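Local structure of glycoside hydrolase family 88 protein (Bacteroides vulgatus, 4Q88) at residues A42-G47 and L61-D66; C52-N57 and E353-L358; K221-L226 and F282-N287. The protein is of unestablished substrate but, as a family 88 glycoside hydrolase, probably hydrolyses unsaturated uronic-acid saccharides. One frame throughout, in Å; residues are numbered along the deposited sequence.

Contact 1: residues A42-G47 and L61-D66; sequences AVYHTG and LQYSID
His45 and Ser64 bring their CA atoms within 6.4 Å of each other where segments 42-47 and 61-66, both helical, run nearly antiparallel, at 152° with axes 10.5 Å apart. One hydrogen bond crosses between the segments: ND1 of His45 and OG of Ser64 lie 2.8 Å apart. The bond is close to straight (164°), and OG meets the imidazole edge in the ring plane. Asn48, about one turn on in helix 39-55, also bonds OG, so two partners fix this buried hydroxyl. The aromatic part is built around Tyr63, whose CD1 touches His45 CE1 at 3.7 Å. These two rings meet rim to rim, their planes only 20° apart. The same flank of the Tyr63 ring also reaches Tyr44: Tyr63 CE1 lies 3.7 Å from Tyr44 CE2. Tyr44 lies against the imidazole too, its CD2 3.9 Å above the centre of one face. Both phenol hydroxyls are bonded beyond the segments, Tyr44 OH to Asn24 and Gln28, and Tyr63 OH to the carbonyl of His31. Together the segments belong to the helical hairpin 39-55/58-70, with Trp67 stacked on His45, helix 103-113 touching His45, and helix 341-358 packing against Tyr44.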
ATOM      1  N   ALA A  42       3.898   7.501   6.664  1.00 18.02           N
ATOM      2  CA  ALA A  42       4.807   6.909   5.729  1.00 17.67           C
ATOM      3  C   ALA A  42       4.105   6.459   4.442  1.00 18.15           C
ATOM      4  O   ALA A  42       4.689   6.540   3.376  1.00 17.17           O
ATOM      5  CB  ALA A  42       5.533   5.708   6.349  1.00 18.12           C
ATOM      6  N   VAL A  43       2.863   5.981   4.550  1.00 18.06           N
ATOM      7  CA  VAL A  43       2.095   5.606   3.323  1.00 17.95           C
ATOM      8  C   VAL A  43       1.801   6.883   2.491  1.00 17.63           C
ATOM      9  O   VAL A  43       1.916   6.861   1.295  1.00 17.64           O
ATOM     10  CB  VAL A  43       0.814   4.827   3.650  1.00 18.04           C
ATOM     11  CG1 VAL A  43      -0.089   4.669   2.404  1.00 17.80           C
ATOM     12  CG2 VAL A  43       1.218   3.465   4.180  1.00 19.01           C
ATOM     13  N   TYR A  44       1.462   7.980   3.158  1.00 18.08           N
ATOM     14  CA  TYR A  44       1.255   9.250   2.466  1.00 17.90           C
ATOM     15  C   TYR A  44       2.558   9.537   1.658  1.00 19.23           C
ATOM     16  O   TYR A  44       2.508   9.835   0.453  1.00 19.96           O
ATOM     17  CB  TYR A  44       0.900  10.423   3.373  1.00 19.64           C
ATOM     18  CG  TYR A  44       1.151  11.693   2.564  1.00 19.99           C
ATOM     19  CD1 TYR A  44       0.270  12.093   1.569  1.00 20.81           C
ATOM     20  CD2 TYR A  44       2.361  12.368   2.698  1.00 20.88           C
ATOM     21  CE1 TYR A  44       0.567  13.203   0.742  1.00 22.09           C
ATOM     22  CE2 TYR A  44       2.664  13.474   1.895  1.00 21.71           C
ATOM     23  CZ  TYR A  44       1.765  13.881   0.931  1.00 21.29           C
ATOM     24  OH  TYR A  44       2.097  14.906   0.092  1.00 22.34           O
ATOM     25  N   HIS A  45       3.729   9.403   2.313  1.00 20.03           N
ATOM     26  CA  HIS A  45       5.002   9.654   1.599  1.00 18.97           C
ATOM     27  C   HIS A  45       5.218   8.741   0.425  1.00 18.51           C
ATOM     28  O   HIS A  45       5.801   9.179  -0.545  1.00 18.99           O
ATOM     29  CB  HIS A  45       6.203   9.731   2.533  1.00 19.90           C
ATOM     30  CG  HIS A  45       6.184  10.977   3.341  1.00 19.82           C
ATOM     31  ND1 HIS A  45       6.610  12.182   2.825  1.00 21.44           N
ATOM     32  CD2 HIS A  45       5.623  11.257   4.540  1.00 19.44           C
ATOM     33  CE1 HIS A  45       6.412  13.128   3.721  1.00 20.02           C
ATOM     34  NE2 HIS A  45       5.783  12.596   4.755  1.00 19.80           N
ATOM     35  N   THR A  46       4.822   7.469   0.469  1.00 18.57           N
ATOM     36  CA  THR A  46       4.839   6.647  -0.770  1.00 18.40           C
ATOM     37  C   THR A  46       4.025   7.267  -1.920  1.00 17.97           C
ATOM     38  O   THR A  46       4.465   7.268  -3.078  1.00 18.90           O
ATOM     39  CB  THR A  46       4.446   5.149  -0.536  1.00 18.20           C
ATOM     40  OG1 THR A  46       3.047   4.985  -0.247  1.00 18.27           O
ATOM     41  CG2 THR A  46       5.264   4.574   0.577  1.00 18.11           C
ATOM     42  N   GLY A  47       2.874   7.842  -1.619  1.00 16.97           N
ATOM     43  CA  GLY A  47       2.109   8.568  -2.607  1.00 18.53           C
ATOM     44  C   GLY A  47       2.812   9.794  -3.122  1.00 17.31           C
ATOM     45  O   GLY A  47       2.890  10.042  -4.329  1.00 18.96           O
ATOM     46  N   LEU A  61       9.186  17.094  -3.416  1.00 23.35           N
ATOM     47  CA  LEU A  61      10.349  16.321  -2.980  1.00 23.68           C
ATOM     48  C   LEU A  61      10.864  16.815  -1.624  1.00 24.64           C
ATOM     49  O   LEU A  61      11.198  16.040  -0.722  1.00 21.24           O
ATOM     50  CB  LEU A  61      11.463  16.399  -4.024  1.00 25.45           C
ATOM     51  CG  LEU A  61      12.629  15.435  -3.800  1.00 28.27           C
ATOM     52  CD1 LEU A  61      12.106  14.024  -4.046  1.00 29.08           C
ATOM     53  CD2 LEU A  61      13.767  15.833  -4.767  1.00 30.24           C
ATOM     54  N   GLN A  62      10.928  18.132  -1.479  1.00 23.80           N
ATOM     55  CA  GLN A  62      11.450  18.721  -0.273  1.00 25.38           C
ATOM     56  C   GLN A  62      10.527  18.421   0.892  1.00 24.17           C
ATOM     57  O   GLN A  62      10.996  18.343   2.036  1.00 24.90           O
ATOM     58  CB  GLN A  62      11.549  20.250  -0.418  1.00 26.86           C
ATOM     59  CG  GLN A  62      12.339  20.892   0.732  1.00 28.25           C
ATOM     60  CD  GLN A  62      13.781  20.424   0.729  1.00 30.83           C
ATOM     61  OE1 GLN A  62      14.399  20.355  -0.315  1.00 34.59           O
ATOM     62  NE2 GLN A  62      14.310  20.080   1.883  1.00 31.22           N
ATOM     63  N   TYR A  63       9.234  18.236   0.634  1.00 23.84           N
ATOM     64  CA  TYR A  63       8.318  17.846   1.732  1.00 23.78           C
ATOM     65  C   TYR A  63       8.716  16.481   2.330  1.00 22.19           C
ATOM     66  O   TYR A  63       8.730  16.307   3.577  1.00 23.99           O
ATOM     67  CB  TYR A  63       6.868  17.872   1.255  1.00 23.63           C
ATOM     68  CG  TYR A  63       5.815  17.735   2.319  1.00 23.13           C
ATOM     69  CD1 TYR A  63       5.328  16.486   2.664  1.00 23.52           C
ATOM     70  CD2 TYR A  63       5.242  18.851   2.931  1.00 24.49           C
ATOM     71  CE1 TYR A  63       4.347  16.334   3.625  1.00 24.23           C
ATOM     72  CE2 TYR A  63       4.256  18.706   3.925  1.00 24.00           C
ATOM     73  CZ  TYR A  63       3.814  17.425   4.260  1.00 24.94           C
ATOM     74  OH  TYR A  63       2.819  17.219   5.188  1.00 25.05           O
ATOM     75  N   SER A  64       9.010  15.518   1.468  1.00 23.17           N
ATOM     76  CA  SER A  64       9.488  14.200   1.919  1.00 22.64           C
ATOM     77  C   SER A  64      10.878  14.277   2.568  1.00 23.10           C
ATOM     78  O   SER A  64      11.153  13.598   3.559  1.00 23.35           O
ATOM     79  CB  SER A  64       9.426  13.144   0.801  1.00 21.92           C
ATOM     80  OG  SER A  64       8.075  12.783   0.562  1.00 21.11           O
ATOM     81  N   ILE A  65      11.774  15.087   2.025  1.00 23.62           N
ATOM     82  CA  ILE A  65      13.109  15.218   2.599  1.00 24.60           C
ATOM     83  C   ILE A  65      12.987  15.819   3.995  1.00 24.03           C
ATOM     84  O   ILE A  65      13.633  15.365   4.925  1.00 24.71           O
ATOM     85  CB  ILE A  65      14.025  16.108   1.724  1.00 25.44           C
ATOM     86  CG1 ILE A  65      14.345  15.407   0.405  1.00 25.43           C
ATOM     87  CG2 ILE A  65      15.300  16.517   2.477  1.00 27.88           C
ATOM     88  CD1 ILE A  65      14.931  16.302  -0.667  1.00 26.60           C
ATOM     89  N   ASP A  66      12.127  16.812   4.148  1.00 24.98           N
ATOM     90  CA  ASP A  66      11.970  17.493   5.449  1.00 24.99           C
ATOM     91  C   ASP A  66      11.403  16.513   6.461  1.00 25.28           C
ATOM     92  O   ASP A  66      11.759  16.532   7.641  1.00 24.34           O
ATOM     93  CB  ASP A  66      11.055  18.724   5.319  1.00 26.27           C
ATOM     94  CG  ASP A  66      11.712  19.894   4.619  1.00 27.56           C
ATOM     95  OD1 ASP A  66      12.918  19.818   4.277  1.00 29.04           O
ATOM     96  OD2 ASP A  66      10.964  20.861   4.301  1.00 28.13           O
TER

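Contact 2: residues C52-N57 and E353-L358; sequences CALTGN and ERVRFL
Arg356 lays the face of its guanidinium over a methyl group of Leu54: CD1 sits 3.9 Å above the plane, over its centre. No direct hydrogen bond crosses between the segments, and the polar link is a water. It donates to Ala53 O at 3.0 Å and accepts from Arg356 NH1 at 3.2 Å. An extended chain from CG to NE carries the arginine past Leu54 in the reverse sense, and its CG also comes within 4.0 Å of Leu54 CD1. Beside this surface pair, the forked ends of Leu54 and Val355 pair methyl with methyl, CD1 to CG1 at 3.9 Å and CD2 to CG2 at 4.0 Å. Leu54 gets there with CG anti to its backbone N (chi1 -176°). The contact joins an early helix, 39-55, to the last, 341-358, across 295 intervening residues, as expected where an (alpha/alpha)6 barrel closes on itself. Helix 13-30 packs against the apolar half, Ile20 touching Leu54 and Leu16 touching Val355. Just past Leu54 the chain reverses: Thr55 OG1 accepts from Asn57 N at 3.2 Å in an ST turn, Gly56 leaves the helix with positive phi (66°), and Asn57 OD1 caps the next helix through Tyr60 N.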
ATOM      1  N   CYS A  52       6.190  12.724  -7.219  1.00 21.26           N
ATOM      2  CA  CYS A  52       7.509  13.236  -7.631  1.00 21.86           C
ATOM      3  C   CYS A  52       8.048  12.506  -8.832  1.00 21.81           C
ATOM      4  O   CYS A  52       8.657  13.127  -9.754  1.00 21.31           O
ATOM      5  CB  CYS A  52       8.522  13.172  -6.523  1.00 23.45           C
ATOM      6  SG  CYS A  52       8.154  14.265  -5.162  1.00 24.15           S
ATOM      7  N   ALA A  53       7.857  11.197  -8.896  1.00 20.06           N
ATOM      8  CA  ALA A  53       8.266  10.466 -10.093  1.00 22.01           C
ATOM      9  C   ALA A  53       7.536  10.923 -11.353  1.00 21.51           C
ATOM     10  O   ALA A  53       8.074  10.905 -12.457  1.00 20.97           O
ATOM     11  CB  ALA A  53       8.057   8.953  -9.895  1.00 22.57           C
ATOM     12  N   LEU A  54       6.250  11.229 -11.213  1.00 21.40           N
ATOM     13  CA  LEU A  54       5.408  11.585 -12.350  1.00 21.73           C
ATOM     14  C   LEU A  54       5.677  13.015 -12.775  1.00 21.71           C
ATOM     15  O   LEU A  54       5.564  13.318 -13.957  1.00 23.62           O
ATOM     16  CB  LEU A  54       3.931  11.495 -11.993  1.00 21.24           C
ATOM     17  CG  LEU A  54       2.931  11.755 -13.089  1.00 23.63           C
ATOM     18  CD1 LEU A  54       2.911  10.615 -14.092  1.00 25.86           C
ATOM     19  CD2 LEU A  54       1.557  11.948 -12.458  1.00 24.70           C
ATOM     20  N   THR A  55       6.027  13.870 -11.832  1.00 20.86           N
ATOM     21  CA  THR A  55       6.018  15.314 -12.079  1.00 21.98           C
ATOM     22  C   THR A  55       7.356  16.025 -11.938  1.00 23.15           C
ATOM     23  O   THR A  55       7.531  17.148 -12.422  1.00 24.28           O
ATOM     24  CB  THR A  55       5.036  16.062 -11.128  1.00 23.00           C
ATOM     25  OG1 THR A  55       5.528  16.039  -9.777  1.00 22.22           O
ATOM     26  CG2 THR A  55       3.602  15.524 -11.226  1.00 23.19           C
ATOM     27  N   GLY A  56       8.281  15.436 -11.217  1.00 22.19           N
ATOM     28  CA  GLY A  56       9.530  16.088 -10.910  1.00 23.93           C
ATOM     29  C   GLY A  56       9.465  17.305 -10.025  1.00 25.04           C
ATOM     30  O   GLY A  56      10.417  18.084  -9.972  1.00 24.44           O
ATOM     31  N   ASN A  57       8.374  17.467  -9.298  1.00 23.98           N
ATOM     32  CA  ASN A  57       8.128  18.682  -8.556  1.00 26.55           C
ATOM     33  C   ASN A  57       9.091  18.787  -7.376  1.00 27.08           C
ATOM     34  O   ASN A  57       9.070  17.959  -6.470  1.00 25.16           O
ATOM     35  CB  ASN A  57       6.660  18.747  -8.117  1.00 26.99           C
ATOM     36  CG  ASN A  57       6.312  20.038  -7.393  1.00 29.00           C
ATOM     37  OD1 ASN A  57       6.875  20.348  -6.357  1.00 29.40           O
ATOM     38  ND2 ASN A  57       5.362  20.788  -7.936  1.00 29.44           N
ATOM     39  N   GLU A 353      -0.914   6.708 -11.664  1.00 19.44           N
ATOM     40  CA  GLU A 353      -0.967   5.629 -12.637  1.00 21.17           C
ATOM     41  C   GLU A 353      -2.030   5.853 -13.724  1.00 20.26           C
ATOM     42  O   GLU A 353      -1.861   5.369 -14.847  1.00 22.81           O
ATOM     43  CB  GLU A 353      -1.142   4.265 -11.932  1.00 21.16           C
ATOM     44  CG  GLU A 353      -0.559   3.078 -12.704  1.00 23.12           C
ATOM     45  CD  GLU A 353       0.949   3.096 -13.001  1.00 23.43           C
ATOM     46  OE1 GLU A 353       1.311   2.578 -14.058  1.00 24.05           O
ATOM     47  OE2 GLU A 353       1.785   3.568 -12.197  1.00 24.00           O
ATOM     48  N   ARG A 354      -3.106   6.558 -13.392  1.00 18.85           N
ATOM     49  CA  ARG A 354      -4.101   6.933 -14.368  1.00 20.59           C
ATOM     50  C   ARG A 354      -3.517   7.862 -15.455  1.00 21.18           C
ATOM     51  O   ARG A 354      -3.822   7.696 -16.633  1.00 23.06           O
ATOM     52  CB  ARG A 354      -5.268   7.616 -13.717  1.00 21.37           C
ATOM     53  CG  ARG A 354      -6.411   7.987 -14.656  1.00 22.29           C
ATOM     54  CD  ARG A 354      -7.073   6.754 -15.266  1.00 24.07           C
ATOM     55  NE  ARG A 354      -8.226   7.170 -16.054  1.00 25.20           N
ATOM     56  CZ  ARG A 354      -9.048   6.386 -16.729  1.00 25.41           C
ATOM     57  NH1 ARG A 354      -8.935   5.067 -16.755  1.00 25.48           N
ATOM     58  NH2 ARG A 354     -10.028   6.965 -17.378  1.00 29.37           N
ATOM     59  N   VAL A 355      -2.682   8.807 -15.040  1.00 22.59           N
ATOM     60  CA  VAL A 355      -1.966   9.667 -16.012  1.00 22.87           C
ATOM     61  C   VAL A 355      -1.146   8.783 -16.946  1.00 24.26           C
ATOM     62  O   VAL A 355      -1.199   8.954 -18.183  1.00 26.33           O
ATOM     63  CB  VAL A 355      -1.059  10.703 -15.309  1.00 23.99           C
ATOM     64  CG1 VAL A 355      -0.216  11.455 -16.353  1.00 25.56           C
ATOM     65  CG2 VAL A 355      -1.883  11.655 -14.509  1.00 24.15           C
ATOM     66  N   ARG A 356      -0.420   7.790 -16.404  1.00 22.52           N
ATOM     67  CA  ARG A 356       0.383   6.934 -17.219  1.00 21.99           C
ATOM     68  C   ARG A 356      -0.462   6.082 -18.158  1.00 23.85           C
ATOM     69  O   ARG A 356      -0.050   5.758 -19.244  1.00 25.37           O
ATOM     70  CB  ARG A 356       1.350   6.083 -16.398  1.00 22.64           C
ATOM     71  CG  ARG A 356       2.225   6.852 -15.423  1.00 23.55           C
ATOM     72  CD  ARG A 356       3.282   5.936 -14.827  1.00 23.16           C
ATOM     73  NE  ARG A 356       4.155   6.639 -13.874  1.00 23.86           N
ATOM     74  CZ  ARG A 356       5.180   7.427 -14.220  1.00 24.95           C
ATOM     75  NH1 ARG A 356       5.480   7.578 -15.499  1.00 27.43           N
ATOM     76  NH2 ARG A 356       5.922   8.044 -13.289  1.00 24.05           N
ATOM     77  N   PHE A 357      -1.656   5.708 -17.741  1.00 23.17           N
ATOM     78  CA  PHE A 357      -2.581   4.931 -18.591  1.00 25.25           C
ATOM     79  C   PHE A 357      -3.140   5.772 -19.756  1.00 26.99           C
ATOM     80  O   PHE A 357      -3.483   5.221 -20.784  1.00 27.92           O
ATOM     81  CB  PHE A 357      -3.706   4.421 -17.641  1.00 25.23           C
ATOM     82  CG  PHE A 357      -4.845   3.730 -18.306  1.00 26.57           C
ATOM     83  CD1 PHE A 357      -4.838   2.343 -18.464  1.00 29.42           C
ATOM     84  CD2 PHE A 357      -5.963   4.439 -18.716  1.00 29.97           C
ATOM     85  CE1 PHE A 357      -5.911   1.686 -19.055  1.00 32.90           C
ATOM     86  CE2 PHE A 357      -7.031   3.790 -19.325  1.00 33.35           C
ATOM     87  CZ  PHE A 357      -7.015   2.410 -19.478  1.00 34.26           C
ATOM     88  N   LEU A 358      -3.234   7.086 -19.593  1.00 29.25           N
ATOM     89  CA  LEU A 358      -3.825   7.944 -20.606  1.00 36.58           C
ATOM     90  C   LEU A 358      -2.792   8.214 -21.693  1.00 41.45           C
ATOM     91  O   LEU A 358      -3.117   8.703 -22.748  1.00 44.36           O
ATOM     92  CB  LEU A 358      -4.335   9.251 -20.017  1.00 37.20           C
ATOM     93  CG  LEU A 358      -5.603   9.089 -19.179  1.00 39.60           C
ATOM     94  CD1 LEU A 358      -6.139  10.481 -18.874  1.00 43.11           C
ATOM     95  CD2 LEU A 358      -6.683   8.279 -19.872  1.00 40.90           C
TER
HETATM   96  O   HOH W   1       7.367  10.168 -15.236  1.00 28.96           O

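Contact 3: residues K221-L226 and F282-N287; sequences KVLKQL and FLWGIN
Trp284 reaches across from helix 272-287 to Leu223 and Lys224 on helix 209-225, two helices of the (alpha/alpha)6 barrel expected of this family. The backbones stand well apart: the CA atoms of Lys224 and Trp284, the nearest pair, are 8.8 Å from each other, so the indole bridges most of the gap, and each residue contact across the segments involves Trp284. A chi1 of -176° swings the indole out from its own helix, beside the carbonyl carbon, and toward the neighbouring one. The tight part lies at the six-membered ring. There CH2 comes to 3.6 Å from Leu223 CB, and CZ3 follows at 4.1 Å, with the ring oblique to the methylene group. Leu223 itself is buried and also touches Ile237 of helix 233-249, so this end belongs to the core.

The looser part lies at the five-membered ring, where the contact comes to the surface. Lys224 passes obliquely to the indole, its CD 4.0 Å from Trp284 NE1, and its CB hardly farther. The lysine methylenes pass the pyrrole ring in van der Waals contact, with no hydrogen bond between the segments, and Lys224 is exposed. Segment 282-287 is backed by two further helices: Phe282 and Ile286 touch 293-311, while Leu283 meets Glu353 and Phe357 on 341-358; Trp284 also touches Glu353. Between the tight and loose parts, the indole meets the main chain: Trp284 CZ2 is 3.8 Å from Lys224 N.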
ATOM      1  N   LYS A 221       4.134  -3.032  -6.698  1.00 17.13           N
ATOM      2  CA  LYS A 221       5.381  -2.374  -6.327  1.00 17.37           C
ATOM      3  C   LYS A 221       6.595  -3.329  -6.321  1.00 18.76           C
ATOM      4  O   LYS A 221       7.719  -2.931  -6.685  1.00 18.07           O
ATOM      5  CB  LYS A 221       5.261  -1.651  -5.010  1.00 17.38           C
ATOM      6  CG  LYS A 221       4.382  -0.395  -5.119  1.00 19.02           C
ATOM      7  CD  LYS A 221       3.990   0.166  -3.806  1.00 21.81           C
ATOM      8  CE  LYS A 221       5.008   1.022  -3.141  1.00 23.05           C
ATOM      9  NZ  LYS A 221       5.408   2.260  -3.891  1.00 26.48           N
ATOM     10  N   VAL A 222       6.377  -4.560  -5.890  1.00 16.63           N
ATOM     11  CA  VAL A 222       7.423  -5.564  -5.960  1.00 18.10           C
ATOM     12  C   VAL A 222       7.843  -5.774  -7.429  1.00 17.83           C
ATOM     13  O   VAL A 222       9.057  -5.677  -7.756  1.00 19.61           O
ATOM     14  CB  VAL A 222       6.992  -6.894  -5.332  1.00 18.03           C
ATOM     15  CG1 VAL A 222       7.899  -8.035  -5.795  1.00 19.50           C
ATOM     16  CG2 VAL A 222       7.009  -6.825  -3.824  1.00 17.54           C
ATOM     17  N   LEU A 223       6.861  -6.012  -8.306  1.00 18.03           N
ATOM     18  CA  LEU A 223       7.134  -6.294  -9.698  1.00 19.05           C
ATOM     19  C   LEU A 223       7.737  -5.080 -10.438  1.00 20.53           C
ATOM     20  O   LEU A 223       8.541  -5.257 -11.369  1.00 22.31           O
ATOM     21  CB  LEU A 223       5.875  -6.826 -10.400  1.00 19.75           C
ATOM     22  CG  LEU A 223       5.490  -8.226  -9.916  1.00 20.05           C
ATOM     23  CD1 LEU A 223       4.081  -8.567 -10.325  1.00 20.93           C
ATOM     24  CD2 LEU A 223       6.507  -9.275 -10.420  1.00 22.17           C
ATOM     25  N   LYS A 224       7.442  -3.876  -9.994  1.00 20.35           N
ATOM     26  CA  LYS A 224       8.023  -2.694 -10.596  1.00 23.72           C
ATOM     27  C   LYS A 224       9.556  -2.630 -10.471  1.00 23.65           C
ATOM     28  O   LYS A 224      10.267  -2.195 -11.413  1.00 22.87           O
ATOM     29  CB  LYS A 224       7.346  -1.544  -9.907  1.00 26.80           C
ATOM     30  CG  LYS A 224       7.652  -0.142 -10.314  1.00 32.83           C
ATOM     31  CD  LYS A 224       6.630   0.699  -9.531  1.00 40.07           C
ATOM     32  CE  LYS A 224       6.957   2.148  -9.551  1.00 44.69           C
ATOM     33  NZ  LYS A 224       7.175   2.535 -10.934  1.00 48.26           N
ATOM     34  N   GLN A 225      10.102  -3.088  -9.335  1.00 22.64           N
ATOM     35  CA  GLN A 225      11.531  -3.037  -9.084  1.00 22.34           C
ATOM     36  C   GLN A 225      12.288  -4.356  -8.916  1.00 21.85           C
ATOM     37  O   GLN A 225      13.527  -4.343  -8.839  1.00 21.23           O
ATOM     38  CB  GLN A 225      11.801  -2.109  -7.889  1.00 21.60           C
ATOM     39  CG  GLN A 225      11.513  -0.645  -8.208  1.00 23.01           C
ATOM     40  CD  GLN A 225      11.818   0.253  -7.042  1.00 23.79           C
ATOM     41  OE1 GLN A 225      11.035   0.333  -6.077  1.00 22.81           O
ATOM     42  NE2 GLN A 225      12.974   0.894  -7.092  1.00 23.94           N
ATOM     43  N   LEU A 226      11.594  -5.471  -8.854  1.00 19.11           N
ATOM     44  CA  LEU A 226      12.274  -6.756  -8.729  1.00 19.93           C
ATOM     45  C   LEU A 226      13.098  -7.009 -10.003  1.00 20.79           C
ATOM     46  O   LEU A 226      12.616  -6.798 -11.110  1.00 22.17           O
ATOM     47  CB  LEU A 226      11.287  -7.887  -8.542  1.00 20.64           C
ATOM     48  CG  LEU A 226      11.786  -9.296  -8.257  1.00 20.49           C
ATOM     49  CD1 LEU A 226      12.308  -9.402  -6.842  1.00 20.55           C
ATOM     50  CD2 LEU A 226      10.698 -10.353  -8.505  1.00 21.83           C
ATOM     51  N   PHE A 282      -4.546  -2.260 -10.766  1.00 18.68           N
ATOM     52  CA  PHE A 282      -5.089  -2.630 -12.075  1.00 18.65           C
ATOM     53  C   PHE A 282      -4.444  -1.746 -13.169  1.00 19.34           C
ATOM     54  O   PHE A 282      -4.018  -2.226 -14.193  1.00 19.59           O
ATOM     55  CB  PHE A 282      -6.601  -2.430 -12.101  1.00 19.45           C
ATOM     56  CG  PHE A 282      -7.386  -3.531 -11.402  1.00 18.34           C
ATOM     57  CD1 PHE A 282      -7.364  -4.795 -11.899  1.00 19.87           C
ATOM     58  CD2 PHE A 282      -8.194  -3.261 -10.333  1.00 18.82           C
ATOM     59  CE1 PHE A 282      -8.104  -5.814 -11.332  1.00 19.74           C
ATOM     60  CE2 PHE A 282      -8.968  -4.273  -9.780  1.00 18.45           C
ATOM     61  CZ  PHE A 282      -8.893  -5.547 -10.258  1.00 18.68           C
ATOM     62  N   LEU A 283      -4.363  -0.449 -12.903  1.00 19.25           N
ATOM     63  CA  LEU A 283      -3.756   0.477 -13.892  1.00 19.74           C
ATOM     64  C   LEU A 283      -2.283   0.084 -14.128  1.00 19.13           C
ATOM     65  O   LEU A 283      -1.840   0.018 -15.284  1.00 21.04           O
ATOM     66  CB  LEU A 283      -3.892   1.906 -13.409  1.00 20.23           C
ATOM     67  CG  LEU A 283      -5.289   2.508 -13.457  1.00 20.98           C
ATOM     68  CD1 LEU A 283      -5.278   3.765 -12.595  1.00 21.62           C
ATOM     69  CD2 LEU A 283      -5.743   2.780 -14.904  1.00 23.88           C
ATOM     70  N   TRP A 284      -1.520  -0.153 -13.057  1.00 19.07           N
ATOM     71  CA  TRP A 284      -0.100  -0.561 -13.176  1.00 19.91           C
ATOM     72  C   TRP A 284       0.023  -1.855 -14.015  1.00 20.19           C
ATOM     73  O   TRP A 284       0.849  -1.961 -14.964  1.00 21.70           O
ATOM     74  CB  TRP A 284       0.579  -0.727 -11.792  1.00 20.64           C
ATOM     75  CG  TRP A 284       2.000  -1.044 -11.975  1.00 20.39           C
ATOM     76  CD1 TRP A 284       3.007  -0.152 -12.171  1.00 22.31           C
ATOM     77  CD2 TRP A 284       2.574  -2.343 -12.110  1.00 21.01           C
ATOM     78  NE1 TRP A 284       4.192  -0.813 -12.368  1.00 22.90           N
ATOM     79  CE2 TRP A 284       3.939  -2.158 -12.411  1.00 21.87           C
ATOM     80  CE3 TRP A 284       2.048  -3.650 -12.098  1.00 21.24           C
ATOM     81  CZ2 TRP A 284       4.804  -3.227 -12.623  1.00 24.68           C
ATOM     82  CZ3 TRP A 284       2.938  -4.723 -12.294  1.00 22.13           C
ATOM     83  CH2 TRP A 284       4.272  -4.490 -12.571  1.00 22.54           C
ATOM     84  N   GLY A 285      -0.813  -2.833 -13.667  1.00 20.52           N
ATOM     85  CA  GLY A 285      -0.843  -4.115 -14.383  1.00 22.18           C
ATOM     86  C   GLY A 285      -1.141  -3.989 -15.872  1.00 21.40           C
ATOM     87  O   GLY A 285      -0.501  -4.635 -16.681  1.00 22.23           O
ATOM     88  N   ILE A 286      -2.066  -3.131 -16.236  1.00 21.74           N
ATOM     89  CA  ILE A 286      -2.410  -2.928 -17.640  1.00 21.52           C
ATOM     90  C   ILE A 286      -1.245  -2.183 -18.305  1.00 23.44           C
ATOM     91  O   ILE A 286      -0.767  -2.584 -19.376  1.00 22.93           O
ATOM     92  CB  ILE A 286      -3.724  -2.120 -17.761  1.00 23.01           C
ATOM     93  CG1 ILE A 286      -4.943  -2.932 -17.259  1.00 23.04           C
ATOM     94  CG2 ILE A 286      -3.937  -1.663 -19.210  1.00 25.38           C
ATOM     95  CD1 ILE A 286      -6.201  -2.065 -17.161  1.00 23.16           C
ATOM     96  N   ASN A 287      -0.751  -1.129 -17.637  1.00 21.34           N
ATOM     97  CA  ASN A 287       0.347  -0.310 -18.190  1.00 21.94           C
ATOM     98  C   ASN A 287       1.627  -1.101 -18.392  1.00 22.19           C
ATOM     99  O   ASN A 287       2.465  -0.743 -19.258  1.00 22.91           O
ATOM    100  CB  ASN A 287       0.632   0.858 -17.250  1.00 22.31           C
ATOM    101  CG  ASN A 287      -0.442   1.906 -17.299  1.00 23.03           C
ATOM    102  OD1 ASN A 287      -1.255   1.919 -18.217  1.00 23.26           O
ATOM    103  ND2 ASN A 287      -0.485   2.761 -16.288  1.00 23.19           N
TER

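Contacts 1 and 2 use successive parts of helix 39-55, with centres about 16 Å apart. They touch where Cys52 SG lies 3.5 Å from Leu61 N, a packing contact. Contacts 2 and 3 are closer, about 14 Å between centres, and meet directly: Glu353 OE1 is 2.9 Å from Asn287 ND2, probably a hydrogen bond, and Glu353 CG packs 3.4 Å from Trp284 N. Helix 341-358 thus packs against helix 39-55 in contact 2 and touches helix 272-287 of contact 3. Contacts 1 and 3 do not touch, their centres about 21 Å and their nearest atoms about 5 Å apart. In sequence, contact 3 falls entirely between the two segments of contact 2.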